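Local atomic coordinates of Fc fragment of IgE receptor II (PDB entry 6PWS), a protein that binds mannose-type sugars through calcium in a C-type carbohydrate-recognition domain and, as CD23, is probably a receptor for the Fc part of IgE. Residues 19-24 and 50-55; 25-30 and 122-127; 43-48 and 127-132. All coordinates share one frame; numbering follows the deposited sequence. Where two conformers were deposited one is given.

The three interactions lie in one C-type lectin domain, around the long strand 123-131 and its neighbour, strand 19-25. Interactions 1 and 3 are close, with centres about 7 Å apart, and meet through the salt bridge of Lys19 with Asp129. Interaction 2 is about 16 Å from the centre of interaction 1 and 15 Å from that of interaction 3, and shares Val127 with the latter. The early segments come in the order 19-24, 25-30, 43-48 and 50-55; strand 123-131 runs antiparallel to strands 19-25 and 43-44, while helix 50-59 packs against the sheet. Both chain ends thus join in one sheet, and the Leu123 side chain of interaction 2 lies about 9 Å from the bound mannoside.

Interaction 1 (19-24 and 50-55); sequences KCYYFG and PEEQDF
Glu52 reaches from its helix to strand 19-24 and takes two bonds on one oxygen. Its OE2 accepts from Tyr21 OH at 2.6 Å and from Lys19 NZ at 2.8 Å, the second bond being part of a salt bridge. The ammonium uses the syn lone pair, whereas the phenol comes from the anti side, 33° out of the carboxylate plane. In Glu52 CG stands anti to the backbone N (chi1 -177°), and the chain is extended beyond it, which carries the carboxylate out to the strand. A water links the other oxygen, OE1, to Lys19 NZ. Glu52 OE1 also accepts from the backbone N of His48. The donors Lys19 NZ, Tyr21 OH and His48 N probably stabilise the negative charge of the buried carboxylate, although Lys19 is shared with a second acid, Asp129, through a further salt bridge.

Beyond this polar end, toward Phe23, the contact is aromatic. Phe55 CE1 lies over one face of the Tyr21 ring, offset toward the rim and 3.5 Å from Tyr21 CD1; the two ring planes are inclined at 46°. The same Phe55 CE1 meets the edge of Phe23 at CZ, 3.8 Å away. Tyrosine suits position 21 by offering a ring face to Phe55 and a hydroxyl to Glu52. Phe55 also stacks on Phe16 of strand 14-16, while Tyr21 touches Leu56, so helix 50-59 packs against strands 14-16 and 19-25.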
loop_
_atom_site.group_PDB
_atom_site.type_symbol
_atom_site.label_atom_id
_atom_site.label_comp_id
_atom_site.label_asym_id
_atom_site.label_seq_id
_atom_site.Cartn_x
_atom_site.Cartn_y
_atom_site.Cartn_z
ATOM N N LYS A 19 9.982 10.501 -3.126
ATOM C CA LYS A 19 8.551 10.327 -2.961
ATOM C C LYS A 19 8.115 10.885 -1.614
ATOM O O LYS A 19 8.926 11.144 -0.721
ATOM C CB LYS A 19 8.155 8.845 -3.118
ATOM C CG LYS A 19 8.287 8.353 -4.560
ATOM C CD LYS A 19 8.042 6.850 -4.713
ATOM C CE LYS A 19 6.632 6.449 -4.298
ATOM N NZ LYS A 19 6.368 5.008 -4.587
ATOM N N CYS A 20 6.805 11.064 -1.500
ATOM C CA CYS A 20 6.140 11.517 -0.292
ATOM C C CYS A 20 5.109 10.475 0.099
ATOM O O CYS A 20 4.439 9.909 -0.773
ATOM C CB CYS A 20 5.415 12.833 -0.561
ATOM S SG CYS A 20 6.509 14.156 -1.122
ATOM N N TYR A 21 4.952 10.269 1.408
ATOM C CA TYR A 21 4.119 9.197 1.935
ATOM C C TYR A 21 3.153 9.737 2.975
ATOM O O TYR A 21 3.513 10.589 3.800
ATOM C CB TYR A 21 4.995 8.078 2.528
ATOM C CG TYR A 21 5.949 7.488 1.510
ATOM C CD1 TYR A 21 7.168 8.089 1.244
ATOM C CD2 TYR A 21 5.621 6.339 0.802
ATOM C CE1 TYR A 21 8.040 7.563 0.296
ATOM C CE2 TYR A 21 6.492 5.795 -0.141
ATOM C CZ TYR A 21 7.701 6.412 -0.385
ATOM O OH TYR A 21 8.610 5.909 -1.293
ATOM N N TYR A 22 1.937 9.202 2.947
ATOM C CA TYR A 22 0.879 9.584 3.873
ATOM C C TYR A 22 0.474 8.344 4.655
ATOM O O TYR A 22 0.047 7.345 4.062
ATOM C CB TYR A 22 -0.332 10.124 3.116
ATOM C CG TYR A 22 -1.326 10.808 4.022
ATOM C CD1 TYR A 22 -2.408 10.131 4.569
ATOM C CD2 TYR A 22 -1.161 12.140 4.350
ATOM C CE1 TYR A 22 -3.304 10.784 5.409
ATOM C CE2 TYR A 22 -2.048 12.798 5.168
ATOM C CZ TYR A 22 -3.111 12.123 5.696
ATOM O OH TYR A 22 -3.973 12.810 6.524
ATOM N N PHE A 23 0.628 8.396 5.971
ATOM C CA PHE A 23 0.280 7.277 6.848
ATOM C C PHE A 23 -1.133 7.511 7.375
ATOM O O PHE A 23 -1.338 8.092 8.443
ATOM C CB PHE A 23 1.318 7.096 7.952
ATOM C CG PHE A 23 2.665 6.704 7.422
ATOM C CD1 PHE A 23 2.975 5.365 7.242
ATOM C CD2 PHE A 23 3.592 7.661 7.038
ATOM C CE1 PHE A 23 4.193 4.988 6.703
ATOM C CE2 PHE A 23 4.814 7.283 6.510
ATOM C CZ PHE A 23 5.113 5.946 6.339
ATOM N N GLY A 24 -2.109 7.076 6.579
ATOM C CA GLY A 24 -3.500 7.277 6.924
ATOM C C GLY A 24 -3.951 6.361 8.043
ATOM O O GLY A 24 -3.487 5.227 8.182
ATOM N N PRO A 50 13.887 -2.698 -1.846
ATOM C CA PRO A 50 14.007 -3.024 -0.421
ATOM C C PRO A 50 14.166 -1.785 0.449
ATOM O O PRO A 50 13.722 -1.790 1.602
ATOM C CB PRO A 50 15.235 -3.952 -0.369
ATOM C CG PRO A 50 16.011 -3.639 -1.603
ATOM C CD PRO A 50 14.976 -3.296 -2.649
ATOM N N GLU A 51 14.798 -0.727 -0.060
ATOM C CA GLU A 51 14.973 0.486 0.737
ATOM C C GLU A 51 13.630 1.167 0.981
ATOM O O GLU A 51 13.346 1.640 2.094
ATOM C CB GLU A 51 15.944 1.431 0.030
ATOM C CG GLU A 51 17.370 0.891 -0.111
ATOM C CD GLU A 51 17.581 -0.110 -1.256
ATOM O OE1 GLU A 51 16.705 -0.247 -2.143
ATOM O OE2 GLU A 51 18.651 -0.763 -1.259
ATOM N N GLU A 52 12.787 1.220 -0.051
ATOM C CA GLU A 52 11.448 1.776 0.110
ATOM C C GLU A 52 10.625 0.915 1.062
ATOM O O GLU A 52 9.922 1.432 1.943
ATOM C CB GLU A 52 10.789 1.902 -1.264
ATOM C CG GLU A 52 9.417 2.541 -1.235
ATOM C CD GLU A 52 8.871 2.862 -2.620
ATOM O OE1 GLU A 52 9.214 2.141 -3.597
ATOM O OE2 GLU A 52 8.092 3.841 -2.720
ATOM N N GLN A 53 10.694 -0.412 0.901
ATOM C CA GLN A 53 9.987 -1.277 1.835
ATOM C C GLN A 53 10.467 -1.058 3.264
ATOM O O GLN A 53 9.657 -1.036 4.193
ATOM C CB GLN A 53 10.146 -2.744 1.442
ATOM C CG GLN A 53 9.418 -3.687 2.401
ATOM C CD GLN A 53 7.911 -3.493 2.371
ATOM O OE1 GLN A 53 7.285 -3.637 1.322
ATOM N NE2 GLN A 53 7.322 -3.184 3.519
ATOM N N ASP A 54 11.779 -0.908 3.476
ATOM C CA ASP A 54 12.308 -0.716 4.826
ATOM C C ASP A 54 11.728 0.549 5.455
ATOM O O ASP A 54 11.354 0.555 6.637
ATOM C CB ASP A 54 13.842 -0.659 4.748
ATOM C CG ASP A 54 14.504 -0.216 6.043
ATOM O OD1 ASP A 54 14.516 -1.018 6.995
ATOM O OD2 ASP A 54 15.052 0.915 6.110
ATOM N N PHE A 55 11.650 1.632 4.677
ATOM C CA PHE A 55 11.050 2.871 5.166
ATOM C C PHE A 55 9.638 2.610 5.677
ATOM O O PHE A 55 9.240 3.087 6.745
ATOM C CB PHE A 55 11.066 3.912 4.033
ATOM C CG PHE A 55 10.226 5.137 4.303
ATOM C CD1 PHE A 55 8.925 5.208 3.830
ATOM C CD2 PHE A 55 10.719 6.214 5.032
ATOM C CE1 PHE A 55 8.138 6.320 4.074
ATOM C CE2 PHE A 55 9.927 7.327 5.280
ATOM C CZ PHE A 55 8.638 7.377 4.799
HETATM O O HOH W 1 8.952 3.664 -5.995
#

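Interaction 2 (25-30 and 122-127)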
loop_
_atom_site.group_PDB
_atom_site.type_symbol
_atom_site.label_atom_id
_atom_site.label_comp_id
_atom_site.label_asym_id
_atom_site.label_seq_id
_atom_site.Cartn_x
_atom_site.Cartn_y
_atom_site.Cartn_z
ATOM N N GLU A 25 -4.889 6.855 8.834
ATOM C CA GLU A 25 -5.428 6.125 9.965
ATOM C C GLU A 25 -6.935 6.303 9.965
ATOM O O GLU A 25 -7.445 7.391 9.676
ATOM C CB GLU A 25 -4.823 6.638 11.280
ATOM C CG GLU A 25 -4.907 5.673 12.446
ATOM C CD GLU A 25 -6.275 5.578 13.083
ATOM O OE1 GLU A 25 -6.944 6.628 13.237
ATOM O OE2 GLU A 25 -6.664 4.440 13.454
ATOM N N GLY A 26 -7.633 5.232 10.334
ATOM C CA GLY A 26 -9.080 5.203 10.390
ATOM C C GLY A 26 -9.612 4.084 9.519
ATOM O O GLY A 26 -9.114 3.863 8.414
ATOM N N ALA A 27 -10.638 3.387 9.998
ATOM C CA ALA A 27 -11.095 2.148 9.387
ATOM C C ALA A 27 -11.616 2.386 7.977
ATOM O O ALA A 27 -12.535 3.182 7.771
ATOM C CB ALA A 27 -12.192 1.535 10.258
ATOM N N LYS A 28 -11.056 1.645 7.012
ATOM C CA LYS A 28 -11.450 1.747 5.615
ATOM C C LYS A 28 -11.286 0.404 4.923
ATOM O O LYS A 28 -10.297 -0.296 5.151
ATOM C CB LYS A 28 -10.612 2.790 4.877
ATOM C CG LYS A 28 -10.874 4.195 5.398
ATOM C CD LYS A 28 -10.302 5.278 4.515
ATOM C CE LYS A 28 -10.404 6.641 5.157
ATOM N NZ LYS A 28 -11.808 7.095 5.332
ATOM N N LYS A 29 -12.247 0.072 4.063
ATOM C CA LYS A 29 -12.094 -1.006 3.096
ATOM C C LYS A 29 -11.108 -0.554 2.017
ATOM O O LYS A 29 -10.805 0.630 1.884
ATOM C CB LYS A 29 -13.454 -1.333 2.479
ATOM C CG LYS A 29 -14.507 -1.740 3.497
ATOM C CD LYS A 29 -15.858 -2.013 2.853
ATOM C CE LYS A 29 -16.908 -2.368 3.895
ATOM N NZ LYS A 29 -18.231 -2.638 3.288
ATOM N N TRP A 30 -10.605 -1.495 1.206
ATOM C CA TRP A 30 -9.551 -1.131 0.251
ATOM C C TRP A 30 -10.010 -0.023 -0.703
ATOM O O TRP A 30 -9.282 0.947 -0.932
ATOM C CB TRP A 30 -9.064 -2.354 -0.524
ATOM C CG TRP A 30 -7.896 -2.087 -1.431
ATOM C CD1 TRP A 30 -6.576 -2.101 -1.085
ATOM C CD2 TRP A 30 -7.930 -1.776 -2.838
ATOM N NE1 TRP A 30 -5.791 -1.836 -2.172
ATOM C CE2 TRP A 30 -6.592 -1.623 -3.262
ATOM C CE3 TRP A 30 -8.954 -1.625 -3.784
ATOM C CZ2 TRP A 30 -6.252 -1.335 -4.581
ATOM C CZ3 TRP A 30 -8.612 -1.333 -5.093
ATOM C CH2 TRP A 30 -7.270 -1.195 -5.478
ATOM N N GLU A 122 -11.990 -3.976 6.991
ATOM C CA GLU A 122 -11.900 -2.587 7.446
ATOM C C GLU A 122 -10.634 -2.331 8.268
ATOM O O GLU A 122 -10.649 -2.224 9.499
ATOM C CB GLU A 122 -13.155 -2.213 8.220
ATOM C CG GLU A 122 -14.352 -2.122 7.306
ATOM C CD GLU A 122 -15.603 -1.650 7.985
ATOM O OE1 GLU A 122 -15.650 -1.645 9.234
ATOM O OE2 GLU A 122 -16.547 -1.287 7.254
ATOM N N LEU A 123 -9.525 -2.146 7.555
ATOM C CA LEU A 123 -8.243 -1.949 8.212
ATOM C C LEU A 123 -8.127 -0.534 8.764
ATOM O O LEU A 123 -8.690 0.420 8.227
ATOM C CB LEU A 123 -7.084 -2.214 7.249
ATOM C CG LEU A 123 -7.032 -3.609 6.646
ATOM C CD1 LEU A 123 -5.803 -3.745 5.750
ATOM C CD2 LEU A 123 -7.030 -4.678 7.716
ATOM N N HIS A 124 -7.333 -0.406 9.827
ATOM C CA HIS A 124 -7.173 0.860 10.533
ATOM C C HIS A 124 -6.079 1.734 9.964
ATOM O O HIS A 124 -5.943 2.888 10.385
ATOM C CB HIS A 124 -6.857 0.593 12.008
ATOM C CG HIS A 124 -7.924 -0.175 12.685
ATOM N ND1 HIS A 124 -9.082 0.416 13.137
ATOM C CD2 HIS A 124 -8.061 -1.502 12.905
ATOM C CE1 HIS A 124 -9.872 -0.512 13.646
ATOM N NE2 HIS A 124 -9.277 -1.685 13.514
ATOM N N GLY A 125 -5.280 1.202 9.044
ATOM C CA GLY A 125 -4.238 1.965 8.404
ATOM C C GLY A 125 -4.284 1.798 6.898
ATOM O O GLY A 125 -4.819 0.827 6.361
ATOM N N TRP A 126 -3.673 2.764 6.227
ATOM C CA TRP A 126 -3.591 2.765 4.769
ATOM C C TRP A 126 -2.487 3.755 4.431
ATOM O O TRP A 126 -2.301 4.731 5.167
ATOM C CB TRP A 126 -4.959 3.096 4.109
ATOM C CG TRP A 126 -5.809 4.086 4.899
ATOM C CD1 TRP A 126 -6.629 3.801 5.968
ATOM C CD2 TRP A 126 -5.881 5.507 4.711
ATOM N NE1 TRP A 126 -7.176 4.957 6.462
ATOM C CE2 TRP A 126 -6.745 6.012 5.699
ATOM C CE3 TRP A 126 -5.306 6.399 3.793
ATOM C CZ2 TRP A 126 -7.039 7.362 5.805
ATOM C CZ3 TRP A 126 -5.601 7.739 3.901
ATOM C CH2 TRP A 126 -6.462 8.208 4.895
ATOM N N VAL A 127 -1.708 3.477 3.390
ATOM C CA VAL A 127 -0.552 4.304 3.065
ATOM C C VAL A 127 -0.699 4.806 1.637
ATOM O O VAL A 127 -0.951 4.011 0.728
ATOM C CB VAL A 127 0.772 3.531 3.233
ATOM C CG1 VAL A 127 1.952 4.440 2.951
ATOM C CG2 VAL A 127 0.869 2.912 4.632
HETATM O O HOH W 2 -9.115 3.129 13.165
#
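Glu25 begins the contact at the His124 carbonyl, which its CA approaches in a CA-H...O contact. Its side chain runs beside that of His124, pointing the same way, with the carboxylate and imidazole planes only 2° apart. A water joins Glu25 OE2 (2.8 Å) to His124 ND1 (2.7 Å). The backbone N of Glu25 lies obliquely beside the CE2-CZ2 rim of the Trp126 indole.

Gly26 bonds in both directions: its N donates to His124 O at 2.9 Å, from above the carbonyl plane, and its O accepts from Trp126 NE1 at 3.0 Å, in the plane of the indole and on a carbonyl lone pair. Its backbone angles (phi 123°, psi 140°) would jam a CB against the preceding carbonyl, which explains the glycine. The antiparallel register shifts by one between Glu25 and Lys28, a beta bulge, where strand 19-25 of the lectin fold turns a corner into strand 27-28.

Ala27 CA makes a CA-H...O contact with Leu123 O, the acceptor that Lys28 N also uses at 2.9 Å. Lys28 lays its aliphatic chain over one face of the indole, on the other side of its plane from Glu25 N, a CH-pi contact with CD 4.0 Å from the centroid of the Trp126 five-membered ring. Lys29, at the N-cap of helix 30-39, runs alongside Glu122, with CG 3.8 Å from Glu122 CG; their charged ends stay 4.5 Å apart from NZ to OE2.

Interaction 3 (43-48 and 127-132); sequences RLVSIH and VCDRLA
Arg43 and Asp129 form an antiparallel hydrogen-bonded pair, with Arg43 N bound to Asp129 O at 3.1 Å and Asp129 N to Arg43 O at 2.8 Å; two residues on, Val45 N bonds to Val127 O at 2.9 Å. The adjoining pair, Leu44 with Cys128, is non-hydrogen-bonded, and its side chains diverge.

Asp129 carries the side-chain contact. Its CG lies between the backbone N and the carbonyl carbon (chi1 69°), and the carboxylate reaches past the end of strand 43-44. There OD2 accepts from Ser46 N at 2.9 Å, in a nearly straight bond that arrives from above the carboxylate plane. The same OD2 has a salt bridge with Lys19, which is likely to stabilise its charge in this buried place. Aspartate suits the position because its short carboxylate presents one oxygen to Ser46 N and Lys19 and the other, OD1, to a water 2.8 Å away. That water also donates to Leu44 O and accepts from Ser46 OG, and Ser46 OG in turn bonds to the backbone N of Asp82.

Val45 crosses the Asp129 side chain at about a right angle, its CG2 3.4 Å from OD2. Its other branch, CG1, packs 3.8 Å from Val127 CB, the two valines lying side by side and pointing the same way. Both touch Leu56 of helix 50-59, so their branched, apolar side chains pack between the sheet and that helix.

Cys128 is disulfide-bonded to Cys37 of helix 30-39, a link characteristic of the C-type lectin fold, in which the last strand is tied to the first helix.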
loop_
_atom_site.group_PDB
_atom_site.type_symbol
_atom_site.label_atom_id
_atom_site.label_comp_id
_atom_site.label_asym_id
_atom_site.label_seq_id
_atom_site.Cartn_x
_atom_site.Cartn_y
_atom_site.Cartn_z
ATOM N N ARG A 43 -2.091 8.370 -4.321
ATOM C CA ARG A 43 -2.662 7.056 -4.575
ATOM C C ARG A 43 -2.141 6.106 -3.505
ATOM O O ARG A 43 -1.085 6.334 -2.913
ATOM C CB ARG A 43 -2.260 6.496 -5.951
ATOM C CG ARG A 43 -2.688 7.322 -7.165
ATOM C CD ARG A 43 -2.641 6.464 -8.414
ATOM N NE ARG A 43 -2.913 7.194 -9.647
ATOM C CZ ARG A 43 -1.991 7.789 -10.398
ATOM N NH1 ARG A 43 -0.707 7.760 -10.054
ATOM N NH2 ARG A 43 -2.364 8.415 -11.503
ATOM N N LEU A 44 -2.852 5.005 -3.275
ATOM C CA LEU A 44 -2.315 3.962 -2.404
ATOM C C LEU A 44 -0.910 3.590 -2.874
ATOM O O LEU A 44 -0.629 3.510 -4.078
ATOM C CB LEU A 44 -3.238 2.742 -2.413
ATOM C CG LEU A 44 -4.510 2.865 -1.561
ATOM C CD1 LEU A 44 -5.491 1.753 -1.941
ATOM C CD2 LEU A 44 -4.170 2.796 -0.076
ATOM N N VAL A 45 -0.035 3.333 -1.890
ATOM C CA VAL A 45 1.406 3.264 -2.121
ATOM C C VAL A 45 1.804 2.112 -3.035
ATOM O O VAL A 45 1.285 0.988 -2.948
ATOM C CB VAL A 45 2.147 3.185 -0.765
ATOM C CG1 VAL A 45 1.820 1.895 -0.002
ATOM C CG2 VAL A 45 3.655 3.329 -0.916
ATOM N N SER A 46 2.805 2.390 -3.876
ATOM C CA SER A 46 3.444 1.391 -4.720
ATOM C C SER A 46 4.904 1.231 -4.297
ATOM O O SER A 46 5.577 2.222 -4.011
ATOM C CB SER A 46 3.387 1.816 -6.191
ATOM O OG SER A 46 2.059 2.042 -6.643
ATOM N N ILE A 47 5.398 -0.011 -4.275
ATOM C CA ILE A 47 6.656 -0.341 -3.594
ATOM C C ILE A 47 7.594 -1.042 -4.574
ATOM O O ILE A 47 7.231 -2.078 -5.150
ATOM C CB ILE A 47 6.411 -1.224 -2.353
ATOM C CG1 ILE A 47 5.350 -0.609 -1.435
ATOM C CG2 ILE A 47 7.718 -1.458 -1.603
ATOM C CD1 ILE A 47 4.895 -1.537 -0.317
ATOM N N HIS A 48 8.814 -0.510 -4.737
ATOM C CA HIS A 48 9.687 -0.945 -5.820
ATOM C C HIS A 48 11.134 -1.204 -5.428
ATOM O O HIS A 48 11.974 -1.396 -6.321
ATOM C CB HIS A 48 9.612 0.040 -6.992
ATOM C CG HIS A 48 8.273 0.032 -7.649
ATOM N ND1 HIS A 48 7.836 -1.037 -8.402
ATOM C CD2 HIS A 48 7.243 0.909 -7.613
ATOM C CE1 HIS A 48 6.610 -0.804 -8.827
ATOM N NE2 HIS A 48 6.225 0.371 -8.366
ATOM N N VAL A 127 -1.708 3.477 3.390
ATOM C CA VAL A 127 -0.552 4.304 3.065
ATOM C C VAL A 127 -0.699 4.806 1.637
ATOM O O VAL A 127 -0.951 4.011 0.728
ATOM C CB VAL A 127 0.772 3.531 3.233
ATOM C CG1 VAL A 127 1.952 4.440 2.951
ATOM C CG2 VAL A 127 0.869 2.912 4.632
ATOM N N CYS A 128 -0.526 6.117 1.448
ATOM C CA CYS A 128 -0.548 6.740 0.138
ATOM C C CYS A 128 0.850 7.207 -0.243
ATOM O O CYS A 128 1.693 7.476 0.626
ATOM C CB CYS A 128 -1.447 7.988 0.100
ATOM S SG CYS A 128 -3.017 7.888 0.988
ATOM N N ASP A 129 1.068 7.391 -1.546
ATOM C CA ASP A 129 2.278 8.051 -2.013
ATOM C C ASP A 129 1.967 9.068 -3.106
ATOM O O ASP A 129 0.860 9.138 -3.660
ATOM C CB ASP A 129 3.408 7.067 -2.401
ATOM C CG ASP A 129 3.133 6.239 -3.656
ATOM O OD1 ASP A 129 2.342 6.668 -4.509
ATOM O OD2 ASP A 129 3.752 5.147 -3.766
ATOM N N ARG A 130 2.987 9.889 -3.348
ATOM C CA ARG A 130 3.055 10.913 -4.370
ATOM C C ARG A 130 4.527 11.092 -4.707
ATOM O O ARG A 130 5.411 10.756 -3.912
ATOM C CB ARG A 130 2.606 12.279 -3.843
ATOM C CG ARG A 130 1.127 12.524 -3.843
ATOM C CD ARG A 130 0.783 13.835 -3.131
ATOM N NE ARG A 130 1.477 15.013 -3.659
ATOM C CZ ARG A 130 1.025 15.803 -4.636
ATOM N NH1 ARG A 130 -0.131 15.548 -5.238
ATOM N NH2 ARG A 130 1.738 16.860 -5.016
ATOM N N LEU A 131 4.805 11.651 -5.877
ATOM C CA LEU A 131 6.162 12.078 -6.170
ATOM C C LEU A 131 6.465 13.367 -5.415
ATOM O O LEU A 131 5.606 14.240 -5.270
ATOM C CB LEU A 131 6.339 12.328 -7.664
ATOM C CG LEU A 131 5.997 11.140 -8.560
ATOM C CD1 LEU A 131 6.227 11.506 -10.021
ATOM C CD2 LEU A 131 6.793 9.906 -8.173
ATOM N N ALA A 132 7.689 13.485 -4.920
ATOM C CA ALA A 132 8.093 14.728 -4.284
ATOM C C ALA A 132 8.218 15.824 -5.341
ATOM O O ALA A 132 8.532 15.562 -6.507
ATOM C CB ALA A 132 9.421 14.538 -3.564
HETATM O O HOH W 3 1.165 4.593 -5.894
#